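Local structure of poly-beta-1,6-N-acetyl-D-glucosamine export protein (Escherichia coli, 4Y25) at residues A[63-75]-A[81-93]. The protein exports the biofilm adhesin poly-beta-1,6-N-acetyl-D-glucosamine across the outer membrane, this chain being its C-terminal beta-barrel domain. Residues are numbered along the deposited sequence; the frame is centred on the assembly and turned at random.
Sequences GIVRDWLAGVEWR and LEAEYAERVFNHE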
loop_
_atom_site.group_PDB
_atom_site.type_symbol
_atom_site.label_atom_id
_atom_site.label_comp_id
_atom_site.label_asym_id
_atom_site.label_seq_id
_atom_site.Cartn_x
_atom_site.Cartn_y
_atom_site.Cartn_z
ATOM N N GLY A 63 -18.945 15.306 3.814
ATOM C CA GLY A 63 -18.634 13.891 3.903
ATOM C C GLY A 63 -17.150 13.645 4.095
ATOM O O GLY A 63 -16.463 13.179 3.187
ATOM N N ILE A 64 -16.658 13.953 5.291
ATOM C CA ILE A 64 -15.232 13.857 5.584
ATOM C C ILE A 64 -14.939 12.831 6.686
ATOM O O ILE A 64 -15.605 12.803 7.722
ATOM C CB ILE A 64 -14.664 15.240 5.987
ATOM C CG1 ILE A 64 -13.265 15.102 6.586
ATOM C CG2 ILE A 64 -15.596 15.940 6.964
ATOM C CD1 ILE A 64 -12.252 14.549 5.621
ATOM N N VAL A 65 -13.936 11.988 6.445
ATOM C CA VAL A 65 -13.520 10.963 7.396
ATOM C C VAL A 65 -12.136 11.246 7.978
ATOM O O VAL A 65 -11.164 11.394 7.235
ATOM C CB VAL A 65 -13.496 9.575 6.738
ATOM C CG1 VAL A 65 -13.396 8.489 7.800
ATOM C CG2 VAL A 65 -14.734 9.378 5.876
ATOM N N ARG A 66 -12.045 11.312 9.306
ATOM C CA ARG A 66 -10.764 11.544 9.974
ATOM C C ARG A 66 -10.401 10.413 10.937
ATOM O O ARG A 66 -11.276 9.757 11.504
ATOM C CB ARG A 66 -10.779 12.879 10.728
ATOM C CG ARG A 66 -11.644 13.952 10.092
ATOM C CD ARG A 66 -11.263 15.341 10.576
ATOM N NE ARG A 66 -11.962 16.379 9.822
ATOM C CZ ARG A 66 -11.376 17.453 9.299
ATOM N NH1 ARG A 66 -10.070 17.639 9.442
ATOM N NH2 ARG A 66 -12.099 18.341 8.629
ATOM N N ASP A 67 -9.100 10.186 11.109
ATOM C CA ASP A 67 -8.602 9.168 12.033
ATOM C C ASP A 67 -7.641 9.755 13.054
ATOM O O ASP A 67 -6.723 10.493 12.700
ATOM C CB ASP A 67 -7.887 8.038 11.285
ATOM C CG ASP A 67 -8.826 7.187 10.466
ATOM O OD1 ASP A 67 -9.762 7.746 9.866
ATOM O OD2 ASP A 67 -8.624 5.957 10.417
ATOM N N TRP A 68 -7.853 9.419 14.320
ATOM C CA TRP A 68 -6.853 9.676 15.346
ATOM C C TRP A 68 -6.356 8.338 15.867
ATOM O O TRP A 68 -7.145 7.509 16.312
ATOM C CB TRP A 68 -7.425 10.529 16.476
ATOM C CG TRP A 68 -7.699 11.933 16.053
ATOM C CD1 TRP A 68 -6.810 12.968 16.018
ATOM C CD2 TRP A 68 -8.946 12.459 15.589
ATOM N NE1 TRP A 68 -7.429 14.108 15.566
ATOM C CE2 TRP A 68 -8.741 13.822 15.296
ATOM C CE3 TRP A 68 -10.218 11.911 15.395
ATOM C CZ2 TRP A 68 -9.760 14.644 14.819
ATOM C CZ3 TRP A 68 -11.226 12.729 14.923
ATOM C CH2 TRP A 68 -10.992 14.080 14.640
ATOM N N LEU A 69 -5.049 8.122 15.794
ATOM C CA LEU A 69 -4.492 6.823 16.136
ATOM C C LEU A 69 -3.277 6.912 17.050
ATOM O O LEU A 69 -2.590 7.934 17.107
ATOM C CB LEU A 69 -4.131 6.056 14.862
ATOM C CG LEU A 69 -3.357 6.801 13.774
ATOM C CD1 LEU A 69 -1.868 6.505 13.868
ATOM C CD2 LEU A 69 -3.895 6.443 12.397
ATOM N N ALA A 70 -3.033 5.823 17.766
ATOM C CA ALA A 70 -1.885 5.699 18.648
ATOM C C ALA A 70 -1.556 4.224 18.820
ATOM O O ALA A 70 -2.453 3.383 18.859
ATOM C CB ALA A 70 -2.161 6.354 19.991
ATOM N N GLY A 71 -0.270 3.910 18.912
ATOM C CA GLY A 71 0.152 2.532 19.067
ATOM C C GLY A 71 1.604 2.401 19.470
ATOM O O GLY A 71 2.314 3.396 19.611
ATOM N N VAL A 72 2.047 1.162 19.658
ATOM C CA VAL A 72 3.424 0.898 20.047
ATOM C C VAL A 72 4.096 -0.016 19.025
ATOM O O VAL A 72 3.428 -0.794 18.347
ATOM C CB VAL A 72 3.504 0.253 21.443
ATOM C CG1 VAL A 72 4.823 0.599 22.106
ATOM C CG2 VAL A 72 2.343 0.715 22.313
ATOM N N GLU A 73 5.416 0.089 18.912
ATOM C CA GLU A 73 6.179 -0.760 18.005
ATOM C C GLU A 73 7.366 -1.395 18.714
ATOM O O GLU A 73 8.153 -0.703 19.360
ATOM C CB GLU A 73 6.675 0.036 16.795
ATOM C CG GLU A 73 7.507 -0.792 15.823
ATOM C CD GLU A 73 8.462 0.047 14.993
ATOM O OE1 GLU A 73 9.374 0.666 15.580
ATOM O OE2 GLU A 73 8.306 0.083 13.754
ATOM N N TRP A 74 7.494 -2.711 18.591
ATOM C CA TRP A 74 8.672 -3.408 19.093
ATOM C C TRP A 74 9.505 -3.878 17.908
ATOM O O TRP A 74 8.959 -4.278 16.881
ATOM C CB TRP A 74 8.284 -4.586 19.985
ATOM C CG TRP A 74 9.456 -5.206 20.686
ATOM C CD1 TRP A 74 9.980 -4.833 21.889
ATOM C CD2 TRP A 74 10.253 -6.302 20.224
ATOM N NE1 TRP A 74 11.052 -5.631 22.207
ATOM C CE2 TRP A 74 11.240 -6.542 21.202
ATOM C CE3 TRP A 74 10.227 -7.108 19.080
ATOM C CZ2 TRP A 74 12.193 -7.551 21.070
ATOM C CZ3 TRP A 74 11.172 -8.110 18.952
ATOM C CH2 TRP A 74 12.141 -8.323 19.943
ATOM N N ARG A 75 10.825 -3.834 18.054
ATOM C CA ARG A 75 11.716 -4.049 16.920
ATOM C C ARG A 75 13.079 -4.598 17.347
ATOM O O ARG A 75 13.892 -3.903 17.956
ATOM C CB ARG A 75 11.856 -2.725 16.135
ATOM C CG ARG A 75 13.030 -2.531 15.133
ATOM C CD ARG A 75 13.554 -3.776 14.416
ATOM N NE ARG A 75 14.812 -3.505 13.719
ATOM C CZ ARG A 75 15.991 -3.385 14.324
ATOM N NH1 ARG A 75 16.079 -3.483 15.644
ATOM N NH2 ARG A 75 17.083 -3.142 13.611
ATOM N N LEU A 81 7.225 -6.028 15.292
ATOM C CA LEU A 81 5.842 -6.129 15.761
ATOM C C LEU A 81 5.268 -4.792 16.222
ATOM O O LEU A 81 5.931 -4.038 16.935
ATOM C CB LEU A 81 5.757 -7.149 16.902
ATOM C CG LEU A 81 4.454 -7.259 17.699
ATOM C CD1 LEU A 81 3.332 -7.843 16.859
ATOM C CD2 LEU A 81 4.668 -8.086 18.957
ATOM N N GLU A 82 4.035 -4.496 15.816
ATOM C CA GLU A 82 3.351 -3.313 16.326
ATOM C C GLU A 82 1.853 -3.530 16.516
ATOM O O GLU A 82 1.215 -4.299 15.793
ATOM C CB GLU A 82 3.570 -2.105 15.411
ATOM C CG GLU A 82 2.863 -2.159 14.068
ATOM C CD GLU A 82 3.045 -0.871 13.278
ATOM O OE1 GLU A 82 3.927 -0.067 13.644
ATOM O OE2 GLU A 82 2.309 -0.661 12.291
ATOM N N ALA A 83 1.310 -2.844 17.514
ATOM C CA ALA A 83 -0.125 -2.786 17.742
ATOM C C ALA A 83 -0.558 -1.332 17.636
ATOM O O ALA A 83 0.245 -0.426 17.851
ATOM C CB ALA A 83 -0.485 -3.364 19.100
ATOM N N GLU A 84 -1.822 -1.107 17.303
ATOM C CA GLU A 84 -2.310 0.245 17.073
ATOM C C GLU A 84 -3.817 0.333 17.252
ATOM O O GLU A 84 -4.556 -0.470 16.693
ATOM C CB GLU A 84 -1.928 0.711 15.666
ATOM C CG GLU A 84 -2.656 1.966 15.200
ATOM C CD GLU A 84 -2.567 2.170 13.699
ATOM O OE1 GLU A 84 -2.465 1.163 12.967
ATOM O OE2 GLU A 84 -2.601 3.336 13.252
ATOM N N TYR A 85 -4.270 1.310 18.031
ATOM C CA TYR A 85 -5.698 1.578 18.153
ATOM C C TYR A 85 -5.999 2.966 17.594
ATOM O O TYR A 85 -5.219 3.901 17.769
ATOM C CB TYR A 85 -6.157 1.462 19.612
ATOM C CG TYR A 85 -7.654 1.276 19.786
ATOM C CD1 TYR A 85 -8.161 0.096 20.311
ATOM C CD2 TYR A 85 -8.556 2.284 19.458
ATOM C CE1 TYR A 85 -9.517 -0.088 20.477
ATOM C CE2 TYR A 85 -9.918 2.107 19.621
ATOM C CZ TYR A 85 -10.388 0.917 20.135
ATOM O OH TYR A 85 -11.734 0.719 20.315
ATOM N N ALA A 86 -7.131 3.089 16.909
ATOM C CA ALA A 86 -7.539 4.360 16.327
ATOM C C ALA A 86 -9.012 4.656 16.591
ATOM O O ALA A 86 -9.793 3.754 16.891
ATOM C CB ALA A 86 -7.266 4.363 14.833
ATOM N N GLU A 87 -9.380 5.927 16.481
ATOM C CA GLU A 87 -10.779 6.330 16.542
ATOM C C GLU A 87 -11.167 6.989 15.223
ATOM O O GLU A 87 -10.497 7.914 14.764
ATOM C CB GLU A 87 -11.026 7.281 17.715
ATOM C CG GLU A 87 -12.403 7.144 18.345
ATOM C CD GLU A 87 -12.745 5.705 18.688
ATOM O OE1 GLU A 87 -11.951 5.054 19.401
ATOM O OE2 GLU A 87 -13.811 5.226 18.246
ATOM N N ARG A 88 -12.241 6.504 14.610
ATOM C CA ARG A 88 -12.684 7.029 13.324
ATOM C C ARG A 88 -14.020 7.748 13.456
ATOM O O ARG A 88 -14.959 7.236 14.063
ATOM C CB ARG A 88 -12.786 5.902 12.292
ATOM C CG ARG A 88 -12.885 6.390 10.854
ATOM C CD ARG A 88 -11.949 5.620 9.930
ATOM N NE ARG A 88 -12.510 4.355 9.469
ATOM C CZ ARG A 88 -11.884 3.524 8.640
ATOM N NH1 ARG A 88 -10.672 3.820 8.187
ATOM N NH2 ARG A 88 -12.466 2.392 8.269
ATOM N N VAL A 89 -14.093 8.945 12.884
ATOM C CA VAL A 89 -15.292 9.763 12.983
ATOM C C VAL A 89 -15.897 10.006 11.614
ATOM O O VAL A 89 -15.183 10.221 10.633
ATOM C CB VAL A 89 -14.997 11.121 13.650
ATOM C CG1 VAL A 89 -16.294 11.850 13.984
ATOM C CG2 VAL A 89 -14.174 10.915 14.903
ATOM N N PHE A 90 -17.221 9.957 11.553
ATOM C CA PHE A 90 -17.925 10.344 10.349
ATOM C C PHE A 90 -19.362 10.795 10.604
ATOM O O PHE A 90 -20.184 10.007 11.069
ATOM C CB PHE A 90 -17.958 9.205 9.343
ATOM C CG PHE A 90 -18.729 9.556 8.135
ATOM C CD1 PHE A 90 -18.126 10.258 7.112
ATOM C CD2 PHE A 90 -20.087 9.291 8.063
ATOM C CE1 PHE A 90 -18.845 10.636 6.010
ATOM C CE2 PHE A 90 -20.812 9.675 6.973
ATOM C CZ PHE A 90 -20.190 10.354 5.941
ATOM N N ASN A 91 -19.670 12.036 10.228
ATOM C CA ASN A 91 -21.013 12.607 10.379
ATOM C C ASN A 91 -21.535 12.463 11.807
ATOM O O ASN A 91 -22.598 11.882 12.034
ATOM C CB ASN A 91 -21.995 11.958 9.391
ATOM C CG ASN A 91 -23.319 12.706 9.299
ATOM O OD1 ASN A 91 -23.371 13.925 9.456
ATOM N ND2 ASN A 91 -24.398 11.970 9.047
ATOM N N HIS A 92 -20.770 12.993 12.758
ATOM C CA HIS A 92 -21.098 12.914 14.181
ATOM C C HIS A 92 -21.324 11.477 14.645
ATOM O O HIS A 92 -22.216 11.209 15.451
ATOM C CB HIS A 92 -22.333 13.762 14.500
ATOM C CG HIS A 92 -22.123 15.232 14.316
ATOM N ND1 HIS A 92 -22.221 15.850 13.087
ATOM C CD2 HIS A 92 -21.820 16.208 15.205
ATOM C CE1 HIS A 92 -21.987 17.143 13.228
ATOM N NE2 HIS A 92 -21.741 17.385 14.503
ATOM N N GLU A 93 -20.514 10.555 14.135
ATOM C CA GLU A 93 -20.632 9.150 14.508
ATOM C C GLU A 93 -19.257 8.517 14.698
ATOM O O GLU A 93 -18.482 8.382 13.750
ATOM C CB GLU A 93 -21.438 8.384 13.456
ATOM C CG GLU A 93 -21.254 6.875 13.487
ATOM C CD GLU A 93 -22.500 6.133 13.046
ATOM O OE1 GLU A 93 -23.558 6.780 12.897
ATOM O OE2 GLU A 93 -22.423 4.904 12.842
#
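Arg88 and Asp67 face each other as a non-hydrogen-bonded pair in the antiparallel ladder between 64-75 and 81-89, and their side chains run alongside each other in a common direction. The Asp67 carboxylate lies beside Arg88 CD, and its salt bridge to the guanidinium, Asp67 OD2 to Arg88 NH1, is long at 3.7 Å, with carboxylate and guanidinium planes 64° apart. Val65 CG1 packs on Arg88 CG, and Val65 CG2 lies 3.7 Å from Phe90 CD1. On the same face as Asp67, Leu69 CB touches Ala86 CB at 3.6 Å. Glu84 has CG anti to the backbone N (chi1 166°) and an extended chain, which carries the carboxylate alongside the Leu69 side chain; its OE1 pairs with Arg99. Glu73 and Glu82 nearly meet at their CB atoms; Glu73 makes a salt bridge to Arg46 and takes a hydrogen bond from Trp80, and Glu82 makes a salt bridge to Arg99, which would probably offset their like charges. These acids and Arg88 line the barrel interior. On the outer face, Val89 CG2 approaches the Trp68 ring at its edge, in plane, 3.5 Å from CZ3. Glu87 and Trp68 exchange two backbone hydrogen bonds, as do Tyr85 and Ala70 further along. The two strands form a beta hairpin of the closed antiparallel barrel: strand 45-55 bonds to the other edge of 64-75, where Trp74 meets Trp45 edge-to-face and Trp68 meets Phe51 with planes at about 55°, while strand 94-105 flanks 81-89, with Leu81 resting on Leu100 and Tyr85 on Pro96.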